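Exoglucanase A (Cellulomonas fimi, PDB 7CBD) hydrolyses beta-1,4-glucosidic bonds of cellulose with inversion of anomeric configuration, releasing cellobiose from non-reducing chain ends, and is represented here by its family 6 catalytic domain. Local coordinates at residues Met292-Arg298 / Asp359-Lys365; Asp192-Gly197 / Asp232-Thr237; Ile256-Tyr262 / Val316-Asp321; Glu240-Leu244 / Arg306-Ile310. All coordinates share one frame; numbering follows the deposited sequence.

How the contacts relate
Contacts 1 and 2 lie in the core, 6 to 7 Å from the centre of the chain to their own centres, whereas contacts 3 and 4 lie more than 20 Å out. Contact 1 joins two parallel strands and the loops after them, contact 2 the loops that follow two strands of the same barrel, and they touch where Asp295 OD2 meets Ala234 N. Both are rich in directed polar bonds, as befits their place beside the predicted catalytic aspartates. Contacts 3 and 4 meet through Tyr319 and Leu244. Contact 3 is largely buried, pairing a peripheral loop with helix 316-323 through apolar side chains and one asparagine. Contact 4 joins two loops at the surface by leucine and proline packing and a single bridging water.

Contact 1. Residues Met292-Arg298 / Asp359-Lys365; sequences MLVDTSR and DAFVWIK
Backbone bonds join Met292-Arg298 to Asp359-Lys365: Asp359 N gives to Met292 O at 2.8 Å, Val362 N to Val294 O, and Thr296 N to Val362 O at 2.9 Å. Side-chain bonds take over at Asp295. With CG anti to the backbone N (chi1 -177°), its carboxylate crosses to the Asp359-Lys365 segment, where OD2 accepts Lys365 N at 3.0 Å, almost straight, on the syn side but tilted 33° out of the carboxylate plane. OD2 also receives Ala234 N. Asp295 OD1 is met from one face of its plane by Ser297 N, closing an Asx turn, and by Ser297 OG at 2.7 Å.

Strands 291-295 and 358-362 are parallel neighbours in the distorted barrel of family 6 hydrolases, whose active site lies at the C-terminal strand ends. Here Arg298 forms a salt bridge with Asp371, the predicted nucleophile, while Lys365 CG lies over one face of the guanidinium and Lys365 NZ bonds Ser370 O.

Ring contacts follow: Ser297 CA makes a CH-pi contact 3.6 Å from the centroid of the five-membered ring of Trp363, and Thr296 OG1 lies in plane at that ring's edge. Both Thr296 OG1 and Trp363 NE1 bond Arg344 O. Among apolar contacts, Leu293 CD2 rests 3.8 Å from Ala360 CB.

Contact 2. Residues Asp192-Gly197 / Asp232-Thr237; sequences DIGHSG and DVANTT
Gly194 O is gripped twice, by Asp232 N at 2.9 Å across the contact and by a bridging water at 2.8 Å. The same water donates to Asp192 OD1 and accepts from Val233 N at 2.9 Å, so one molecule ties a side chain and two backbone groups together. Asp192 also serves its own segment: OD2 receives Gly194 N from above the carboxylate plane, an Asx turn that bends the chain just beyond strand 187-192. The partner segment turns as well, in a type II beta turn from Asp232 to Asn235, which brings the Asn235 side chain round to His195.

His195 sits at the N-cap position of helix 196-199. A chi1 of 66° tucks its CG over its own backbone, flanked by N and C, and presents the imidazole to the turn. The Asn235 amide stacks on it, the planes 25° apart and Asn235 CG 3.7 Å above the centre of the ring. His195 ND1 and Thr237 OG1 also share a hydrogen bond of 2.8 Å, in which either may be the donor. Arg328 hydrogen-bonds both Asn235 OD1 and Thr237 OG1.

These loops follow adjacent parallel strands of the barrel, 187-192 and 228-231, at the active-site end; the side chain of Asp192 lies about 6 Å from that of Asp149, the predicted proton donor. With the imidazole stacked on one face and bonded at ND1, its rotation is probably well fixed, while the cationic Arg328 is likely to polarise the amide and the hydroxyl that hold it.

Contact 3. Residues Ile256-Tyr262 / Val316-Asp321; sequences IRSSKFY and VNAYVD
Ile256 begins the contact, its CG2 lying 4.0 Å from Tyr319 CD2 on helix 316-323 and its CB a similar distance from Val320 CG2. Its carbonyl O accepts both Ser259 N and Ser259 OG, the hydroxyl at 2.8 Å and nearly in line with the C=O. At Ser258 a water links the backbone O to Asn317 ND2. Ser259 OG, besides turning back to Ile256, rests 3.6 Å from Val320 CG2.

Ile256-Ser258 is a 3-10 segment followed by loop, leading from the small beta hairpin 250-255 toward helix 270-283, and it packs on the first turns of helix 316-323 at the periphery of the domain.

Lys260 N makes the direct hydrogen bond of the contact, reaching a lone pair of Asn317 OD1 in the carbonyl plane at 2.8 Å. Were a leucine to stand at Asn317, Lys260 N would probably be left without this acceptor and both bridging waters without their amide partner. The second water joins Phe261 N to Asn317 OD1 and Asp321 OD1; Asp321 also forms a salt bridge with Arg324. Tyr262 closes the walk, its CE2 3.7 Å from Val320 CG1.

Contact 4. Residues Glu240-Leu244 / Arg306-Ile310; sequences EEPLL and RPTSI
Leu243 overlaps the Arg306-Ile310 loop with its CD1 branch, which lies 3.8 Å from Pro307 CB and 3.5 Å from Ser309 O. Its CG is anti to the carbonyl carbon (chi1 -54°), and from that position the two methyls spread over the backbone at Ser309 while CB faces Ile310. Leu243 CB is 4.0 Å from Ile310 CG1, and Ile310 CD1 lies 4.0 Å from Leu243 O. Replacing Leu243 by an alanine would probably open a gap where the two methyls now meet Pro307 CB and the backbone of Ser309.

A second patch lies beside Pro242. Arg306, extended from CG to NE, comes from the opposite direction and brings NH2 to 3.5 Å from Pro242 CG. A water in the guanidinium plane bridges Arg306 NH2, at 2.9 Å, to Glu240 O. Arg306 NH1 hydrogen-bonds Trp301 O, and the guanidinium makes a cation-pi contact with Tyr428.

Both segments are irregular loops, one beyond barrel strand 228-231 and the other beyond 291-295, and both lean on helix 316-323: Leu243 touches Asn323, and Ile310 touches Tyr319. No direct hydrogen bond crosses between them, so the fit of the two loops depends on apolar shape and on one solvent bridge, and is likely to be less directional than a strand pairing.

Contact 1. Residues Met292-Arg298 / Asp359-Lys365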
# COMPACT_ATOMS: atom_id res chain seq x y z
N MET A 292 1.40 -13.60 -2.41
CA MET A 292 0.64 -12.39 -2.14
C MET A 292 1.28 -11.63 -0.99
O MET A 292 1.84 -12.22 -0.06
CB MET A 292 -0.82 -12.71 -1.76
CG MET A 292 -1.48 -13.73 -2.70
SD MET A 292 -1.61 -13.25 -4.43
CE MET A 292 -3.00 -12.14 -4.31
N LEU A 293 1.19 -10.30 -1.05
CA LEU A 293 1.58 -9.42 0.03
C LEU A 293 0.37 -8.57 0.43
O LEU A 293 -0.46 -8.25 -0.42
CB LEU A 293 2.68 -8.45 -0.39
CG LEU A 293 3.98 -9.04 -0.94
CD1 LEU A 293 4.87 -7.92 -1.45
CD2 LEU A 293 4.71 -9.83 0.14
N VAL A 294 0.29 -8.20 1.71
CA VAL A 294 -0.65 -7.18 2.16
C VAL A 294 0.16 -6.05 2.80
O VAL A 294 1.02 -6.31 3.64
CB VAL A 294 -1.70 -7.71 3.16
CG1 VAL A 294 -2.64 -6.58 3.58
CG2 VAL A 294 -2.49 -8.84 2.55
N ASP A 295 -0.12 -4.81 2.38
CA ASP A 295 0.40 -3.62 3.04
C ASP A 295 -0.39 -3.43 4.33
O ASP A 295 -1.56 -3.03 4.28
CB ASP A 295 0.23 -2.42 2.13
CG ASP A 295 0.83 -1.14 2.71
OD1 ASP A 295 1.34 -1.17 3.85
OD2 ASP A 295 0.80 -0.10 2.02
N THR A 296 0.24 -3.72 5.47
CA THR A 296 -0.40 -3.63 6.78
C THR A 296 -0.04 -2.34 7.51
O THR A 296 -0.26 -2.23 8.73
CB THR A 296 -0.02 -4.85 7.63
OG1 THR A 296 1.40 -4.96 7.69
CG2 THR A 296 -0.59 -6.12 7.02
N SER A 297 0.47 -1.34 6.79
CA SER A 297 0.97 -0.12 7.41
C SER A 297 -0.11 0.61 8.20
O SER A 297 0.19 1.21 9.25
CB SER A 297 1.56 0.80 6.35
OG SER A 297 0.66 1.02 5.27
N ARG A 298 -1.35 0.64 7.69
CA ARG A 298 -2.36 1.52 8.27
C ARG A 298 -3.73 0.88 8.34
O ARG A 298 -4.75 1.58 8.33
CB ARG A 298 -2.41 2.87 7.53
CG ARG A 298 -1.08 3.61 7.51
CD ARG A 298 -1.17 4.97 6.86
NE ARG A 298 -1.61 4.85 5.47
CZ ARG A 298 -1.79 5.87 4.64
NH1 ARG A 298 -1.59 7.12 5.06
NH2 ARG A 298 -2.20 5.65 3.39
N ASP A 359 3.38 -14.23 1.06
CA ASP A 359 4.83 -14.21 1.17
C ASP A 359 5.28 -13.44 2.41
O ASP A 359 6.31 -13.78 3.01
CB ASP A 359 5.46 -13.54 -0.06
CG ASP A 359 5.48 -14.44 -1.28
OD1 ASP A 359 5.19 -15.65 -1.19
OD2 ASP A 359 5.80 -13.92 -2.37
N ALA A 360 4.55 -12.39 2.78
CA ALA A 360 4.93 -11.48 3.86
C ALA A 360 3.81 -10.47 4.08
O ALA A 360 2.99 -10.21 3.19
CB ALA A 360 6.21 -10.72 3.53
N PHE A 361 3.79 -9.91 5.29
CA PHE A 361 3.19 -8.60 5.53
C PHE A 361 4.30 -7.56 5.40
O PHE A 361 5.43 -7.78 5.85
CB PHE A 361 2.56 -8.51 6.92
CG PHE A 361 1.41 -9.44 7.13
CD1 PHE A 361 0.51 -9.68 6.10
CD2 PHE A 361 1.21 -10.06 8.35
CE1 PHE A 361 -0.56 -10.54 6.29
CE2 PHE A 361 0.13 -10.92 8.55
CZ PHE A 361 -0.75 -11.16 7.51
N VAL A 362 3.97 -6.43 4.77
CA VAL A 362 4.92 -5.37 4.47
C VAL A 362 4.27 -4.04 4.80
O VAL A 362 3.04 -3.93 4.83
CB VAL A 362 5.36 -5.40 2.98
CG1 VAL A 362 6.31 -6.55 2.72
CG2 VAL A 362 4.13 -5.52 2.09
N TRP A 363 5.10 -3.03 5.05
CA TRP A 363 4.64 -1.64 5.14
C TRP A 363 5.10 -0.96 3.86
O TRP A 363 6.25 -0.51 3.76
CB TRP A 363 5.19 -0.94 6.38
CG TRP A 363 4.53 -1.36 7.64
CD1 TRP A 363 3.56 -2.31 7.80
CD2 TRP A 363 4.79 -0.82 8.94
NE1 TRP A 363 3.19 -2.39 9.14
CE2 TRP A 363 3.95 -1.49 9.85
CE3 TRP A 363 5.66 0.16 9.43
CZ2 TRP A 363 3.95 -1.21 11.22
CZ3 TRP A 363 5.67 0.43 10.78
CH2 TRP A 363 4.82 -0.25 11.67
N ILE A 364 4.21 -0.91 2.87
CA ILE A 364 4.55 -0.24 1.63
C ILE A 364 4.41 1.27 1.79
O ILE A 364 5.38 2.02 1.66
CB ILE A 364 3.75 -0.80 0.43
CG1 ILE A 364 3.97 -2.31 0.29
CG2 ILE A 364 4.16 -0.09 -0.84
CD1 ILE A 364 5.43 -2.74 0.11
N LYS A 365 3.21 1.74 2.11
CA LYS A 365 3.06 3.13 2.52
C LYS A 365 3.76 3.33 3.86
O LYS A 365 3.56 2.53 4.78
CB LYS A 365 1.58 3.46 2.68
CG LYS A 365 1.31 4.88 3.11
CD LYS A 365 1.58 5.87 1.99
CE LYS A 365 1.23 7.29 2.43
NZ LYS A 365 1.30 8.27 1.30

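Contact 2. Residues Asp192-Gly197 / Asp232-Thr237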
# COMPACT_ATOMS: atom_id res chain seq x y z
N ASP A 192 0.49 -4.47 -8.16
CA ASP A 192 -0.53 -3.98 -7.25
C ASP A 192 -1.91 -4.50 -7.66
O ASP A 192 -2.27 -4.50 -8.84
CB ASP A 192 -0.55 -2.46 -7.28
CG ASP A 192 -1.54 -1.90 -6.31
OD1 ASP A 192 -1.15 -1.71 -5.15
OD2 ASP A 192 -2.72 -1.68 -6.70
N ILE A 193 -2.70 -4.93 -6.66
CA ILE A 193 -4.04 -5.44 -6.94
C ILE A 193 -5.12 -4.69 -6.16
O ILE A 193 -6.16 -5.26 -5.82
CB ILE A 193 -4.14 -6.97 -6.76
CG1 ILE A 193 -3.81 -7.39 -5.32
CG2 ILE A 193 -3.26 -7.67 -7.77
CD1 ILE A 193 -4.35 -8.76 -4.97
N GLY A 194 -4.90 -3.41 -5.90
CA GLY A 194 -5.95 -2.67 -5.20
C GLY A 194 -6.23 -3.29 -3.85
O GLY A 194 -5.32 -3.73 -3.14
N HIS A 195 -7.51 -3.33 -3.48
CA HIS A 195 -7.93 -3.87 -2.19
C HIS A 195 -9.37 -4.33 -2.32
O HIS A 195 -10.04 -4.05 -3.32
CB HIS A 195 -7.77 -2.85 -1.05
CG HIS A 195 -8.68 -1.67 -1.18
ND1 HIS A 195 -9.78 -1.47 -0.36
CD2 HIS A 195 -8.68 -0.63 -2.05
CE1 HIS A 195 -10.39 -0.36 -0.71
NE2 HIS A 195 -9.74 0.18 -1.73
N SER A 196 -9.87 -5.00 -1.27
CA SER A 196 -11.20 -5.60 -1.38
C SER A 196 -12.30 -4.56 -1.52
O SER A 196 -13.34 -4.85 -2.12
CB SER A 196 -11.49 -6.51 -0.19
OG SER A 196 -11.35 -5.83 1.05
N GLY A 197 -12.12 -3.36 -0.97
CA GLY A 197 -13.14 -2.33 -1.09
C GLY A 197 -13.23 -1.72 -2.47
O GLY A 197 -14.11 -0.88 -2.72
N ASP A 232 -3.80 -3.65 -0.71
CA ASP A 232 -3.99 -2.67 0.35
C ASP A 232 -2.91 -1.60 0.36
O ASP A 232 -2.80 -0.87 1.37
CB ASP A 232 -4.08 -3.34 1.74
CG ASP A 232 -5.21 -2.80 2.61
OD1 ASP A 232 -6.09 -2.06 2.13
OD2 ASP A 232 -5.21 -3.19 3.81
N VAL A 233 -2.11 -1.45 -0.70
CA VAL A 233 -1.05 -0.45 -0.60
C VAL A 233 -1.63 0.95 -0.45
O VAL A 233 -2.54 1.37 -1.19
CB VAL A 233 0.16 -0.60 -1.55
CG1 VAL A 233 0.19 -1.89 -2.36
CG2 VAL A 233 0.48 0.66 -2.28
N ALA A 234 -1.15 1.64 0.56
CA ALA A 234 -1.58 2.98 0.93
C ALA A 234 -3.05 3.05 1.30
O ALA A 234 -3.59 4.15 1.40
CB ALA A 234 -1.23 4.02 -0.14
N ASN A 235 -3.70 1.92 1.54
CA ASN A 235 -5.09 1.88 1.95
C ASN A 235 -5.18 1.39 3.39
O ASN A 235 -4.17 1.19 4.07
CB ASN A 235 -5.94 1.05 0.97
CG ASN A 235 -7.38 1.56 0.88
OD1 ASN A 235 -8.21 1.25 1.74
ND2 ASN A 235 -7.67 2.35 -0.14
N THR A 236 -6.42 1.22 3.86
CA THR A 236 -6.68 0.93 5.26
C THR A 236 -7.64 -0.24 5.46
O THR A 236 -7.99 -0.53 6.61
CB THR A 236 -7.23 2.17 5.98
OG1 THR A 236 -8.44 2.60 5.35
CG2 THR A 236 -6.22 3.30 5.95
N THR A 237 -8.04 -0.93 4.41
CA THR A 237 -8.99 -2.02 4.58
C THR A 237 -8.39 -3.06 5.52
O THR A 237 -7.23 -3.44 5.35
CB THR A 237 -9.30 -2.63 3.22
OG1 THR A 237 -9.87 -1.61 2.39
CG2 THR A 237 -10.27 -3.79 3.36
O HOH W 1 -3.03 -2.15 -3.37

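Contact 3. Residues Ile256-Tyr262 / Val316-Asp321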
# COMPACT_ATOMS: atom_id res chain seq x y z
N ILE A 256 -25.96 -9.81 5.46
CA ILE A 256 -25.22 -8.67 5.99
C ILE A 256 -24.37 -8.00 4.93
O ILE A 256 -24.07 -6.80 5.04
CB ILE A 256 -24.40 -9.01 7.26
CG1 ILE A 256 -23.23 -9.94 6.93
CG2 ILE A 256 -25.31 -9.57 8.35
CD1 ILE A 256 -22.17 -10.01 8.04
N ARG A 257 -23.98 -8.72 3.87
CA ARG A 257 -23.22 -8.09 2.80
C ARG A 257 -24.03 -7.04 2.05
O ARG A 257 -23.44 -6.17 1.40
CB ARG A 257 -22.66 -9.13 1.83
CG ARG A 257 -23.73 -9.86 1.04
CD ARG A 257 -23.13 -10.87 0.05
NE ARG A 257 -24.16 -11.64 -0.65
CZ ARG A 257 -24.40 -11.55 -1.96
NH1 ARG A 257 -23.70 -10.73 -2.72
NH2 ARG A 257 -25.36 -12.30 -2.51
N SER A 258 -25.36 -7.07 2.15
CA SER A 258 -26.19 -6.06 1.52
C SER A 258 -26.24 -4.76 2.30
O SER A 258 -26.90 -3.81 1.87
CB SER A 258 -27.61 -6.58 1.30
OG SER A 258 -28.32 -6.66 2.52
N SER A 259 -25.55 -4.69 3.44
CA SER A 259 -25.44 -3.45 4.20
C SER A 259 -24.86 -2.33 3.33
O SER A 259 -24.14 -2.57 2.35
CB SER A 259 -24.52 -3.66 5.40
OG SER A 259 -23.23 -4.09 5.00
N LYS A 260 -25.17 -1.10 3.72
CA LYS A 260 -24.63 0.09 3.06
C LYS A 260 -23.10 0.04 2.99
O LYS A 260 -22.51 0.46 1.99
CB LYS A 260 -25.10 1.33 3.83
CG LYS A 260 -24.77 2.67 3.19
CD LYS A 260 -25.26 3.83 4.07
CE LYS A 260 -25.17 5.16 3.34
NZ LYS A 260 -25.77 6.29 4.11
N PHE A 261 -22.45 -0.47 4.03
CA PHE A 261 -21.00 -0.46 4.03
C PHE A 261 -20.41 -1.43 3.01
O PHE A 261 -19.35 -1.15 2.43
CB PHE A 261 -20.47 -0.77 5.43
CG PHE A 261 -19.01 -0.50 5.60
CD1 PHE A 261 -18.53 0.80 5.63
CD2 PHE A 261 -18.10 -1.54 5.71
CE1 PHE A 261 -17.18 1.06 5.79
CE2 PHE A 261 -16.74 -1.29 5.88
CZ PHE A 261 -16.29 0.01 5.91
N TYR A 262 -21.06 -2.57 2.78
CA TYR A 262 -20.43 -3.58 1.93
C TYR A 262 -20.98 -3.65 0.51
O TYR A 262 -20.29 -4.17 -0.36
CB TYR A 262 -20.44 -4.97 2.60
CG TYR A 262 -19.49 -5.06 3.77
CD1 TYR A 262 -18.13 -4.80 3.61
CD2 TYR A 262 -19.95 -5.37 5.03
CE1 TYR A 262 -17.27 -4.87 4.68
CE2 TYR A 262 -19.10 -5.45 6.12
CZ TYR A 262 -17.76 -5.20 5.94
OH TYR A 262 -16.92 -5.27 7.03
N VAL A 316 -29.48 -5.24 9.56
CA VAL A 316 -28.16 -5.57 9.01
C VAL A 316 -27.22 -4.38 9.06
O VAL A 316 -26.01 -4.54 9.28
CB VAL A 316 -28.23 -6.22 7.61
CG1 VAL A 316 -29.04 -7.51 7.63
CG2 VAL A 316 -28.75 -5.25 6.56
N ASN A 317 -27.74 -3.16 8.87
CA ASN A 317 -26.85 -2.00 8.88
C ASN A 317 -26.36 -1.69 10.28
O ASN A 317 -25.17 -1.41 10.48
CB ASN A 317 -27.55 -0.80 8.25
CG ASN A 317 -27.46 -0.81 6.75
OD1 ASN A 317 -26.36 -0.73 6.20
ND2 ASN A 317 -28.59 -0.95 6.08
N ALA A 318 -27.25 -1.75 11.28
CA ALA A 318 -26.82 -1.58 12.66
C ALA A 318 -25.84 -2.67 13.06
O ALA A 318 -24.84 -2.40 13.75
CB ALA A 318 -28.03 -1.58 13.59
N TYR A 319 -26.09 -3.90 12.62
CA TYR A 319 -25.19 -5.01 12.93
C TYR A 319 -23.82 -4.77 12.33
O TYR A 319 -22.80 -4.91 13.02
CB TYR A 319 -25.78 -6.31 12.39
CG TYR A 319 -25.00 -7.55 12.75
CD1 TYR A 319 -25.22 -8.20 13.96
CD2 TYR A 319 -24.06 -8.08 11.88
CE1 TYR A 319 -24.51 -9.34 14.30
CE2 TYR A 319 -23.34 -9.22 12.21
CZ TYR A 319 -23.58 -9.85 13.42
OH TYR A 319 -22.88 -10.99 13.77
N VAL A 320 -23.77 -4.43 11.04
CA VAL A 320 -22.48 -4.20 10.40
C VAL A 320 -21.78 -2.99 11.00
O VAL A 320 -20.58 -3.04 11.30
CB VAL A 320 -22.65 -4.10 8.87
CG1 VAL A 320 -21.42 -3.47 8.23
CG2 VAL A 320 -22.94 -5.47 8.29
N ASP A 321 -22.52 -1.90 11.22
CA ASP A 321 -21.89 -0.67 11.69
C ASP A 321 -21.38 -0.79 13.12
O ASP A 321 -20.40 -0.13 13.47
CB ASP A 321 -22.85 0.51 11.52
CG ASP A 321 -23.08 0.87 10.06
OD1 ASP A 321 -22.31 0.39 9.19
OD2 ASP A 321 -24.04 1.63 9.78
O HOH W 2 -28.67 -2.11 3.41
O HOH W 3 -23.63 -0.47 6.72

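Contact 4. Residues Glu240-Leu244 / Arg306-Ile310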
# COMPACT_ATOMS: atom_id res chain seq x y z
N GLU A 240 -8.22 -8.49 8.77
CA GLU A 240 -9.35 -9.36 9.06
C GLU A 240 -10.43 -8.55 9.76
O GLU A 240 -10.14 -7.61 10.51
CB GLU A 240 -8.97 -10.53 9.98
CG GLU A 240 -8.16 -11.61 9.29
CD GLU A 240 -8.17 -12.92 10.05
OE1 GLU A 240 -7.54 -12.98 11.13
OE2 GLU A 240 -8.80 -13.89 9.57
N GLU A 241 -11.69 -8.91 9.50
CA GLU A 241 -12.81 -8.43 10.29
C GLU A 241 -13.14 -9.50 11.31
O GLU A 241 -13.82 -10.48 10.98
CB GLU A 241 -14.02 -8.13 9.40
CG GLU A 241 -13.93 -6.79 8.67
CD GLU A 241 -14.09 -5.59 9.58
OE1 GLU A 241 -14.31 -5.76 10.80
OE2 GLU A 241 -13.99 -4.45 9.08
N PRO A 242 -12.68 -9.38 12.56
CA PRO A 242 -12.79 -10.51 13.51
C PRO A 242 -14.22 -10.84 13.90
O PRO A 242 -14.52 -12.01 14.18
CB PRO A 242 -11.98 -10.03 14.71
CG PRO A 242 -12.03 -8.52 14.62
CD PRO A 242 -11.98 -8.22 13.15
N LEU A 243 -15.09 -9.84 13.97
CA LEU A 243 -16.47 -10.07 14.37
C LEU A 243 -17.35 -10.39 13.17
O LEU A 243 -18.30 -11.17 13.29
CB LEU A 243 -17.01 -8.86 15.14
CG LEU A 243 -16.17 -8.44 16.36
CD1 LEU A 243 -16.79 -7.22 17.04
CD2 LEU A 243 -16.00 -9.58 17.35
N LEU A 244 -17.02 -9.84 12.01
CA LEU A 244 -17.76 -10.11 10.78
C LEU A 244 -17.00 -11.11 9.92
O LEU A 244 -16.57 -10.83 8.80
CB LEU A 244 -18.00 -8.80 10.03
CG LEU A 244 -18.78 -7.72 10.78
CD1 LEU A 244 -18.85 -6.43 9.97
CD2 LEU A 244 -20.18 -8.21 11.13
N ARG A 306 -12.40 0.39 18.50
CA ARG A 306 -12.48 -0.94 17.90
C ARG A 306 -13.48 -1.79 18.68
O ARG A 306 -13.32 -1.95 19.90
CB ARG A 306 -11.11 -1.61 17.91
CG ARG A 306 -11.11 -3.00 17.27
CD ARG A 306 -9.78 -3.70 17.46
NE ARG A 306 -9.70 -4.99 16.78
CZ ARG A 306 -9.29 -5.16 15.53
NH1 ARG A 306 -8.94 -4.11 14.79
NH2 ARG A 306 -9.23 -6.38 15.01
N PRO A 307 -14.51 -2.33 18.03
CA PRO A 307 -15.43 -3.21 18.77
C PRO A 307 -14.70 -4.47 19.20
O PRO A 307 -13.84 -4.98 18.49
CB PRO A 307 -16.53 -3.51 17.74
CG PRO A 307 -15.90 -3.29 16.42
CD PRO A 307 -14.86 -2.22 16.61
N THR A 308 -15.03 -4.94 20.40
CA THR A 308 -14.36 -6.08 21.01
C THR A 308 -15.23 -7.32 21.12
O THR A 308 -14.70 -8.40 21.39
CB THR A 308 -13.82 -5.70 22.40
OG1 THR A 308 -14.84 -5.01 23.13
CG2 THR A 308 -12.59 -4.80 22.27
N SER A 309 -16.54 -7.19 20.92
CA SER A 309 -17.43 -8.33 20.93
C SER A 309 -18.64 -8.00 20.07
O SER A 309 -18.89 -6.83 19.75
CB SER A 309 -17.86 -8.71 22.35
OG SER A 309 -18.58 -7.65 22.95
N ILE A 310 -19.37 -9.03 19.67
CA ILE A 310 -20.50 -8.84 18.77
C ILE A 310 -21.62 -8.11 19.50
O ILE A 310 -22.07 -8.53 20.57
CB ILE A 310 -20.97 -10.18 18.19
CG1 ILE A 310 -19.98 -10.69 17.14
CG2 ILE A 310 -22.36 -10.04 17.57
CD1 ILE A 310 -20.32 -12.07 16.60
O HOH W 4 -8.35 -6.37 12.20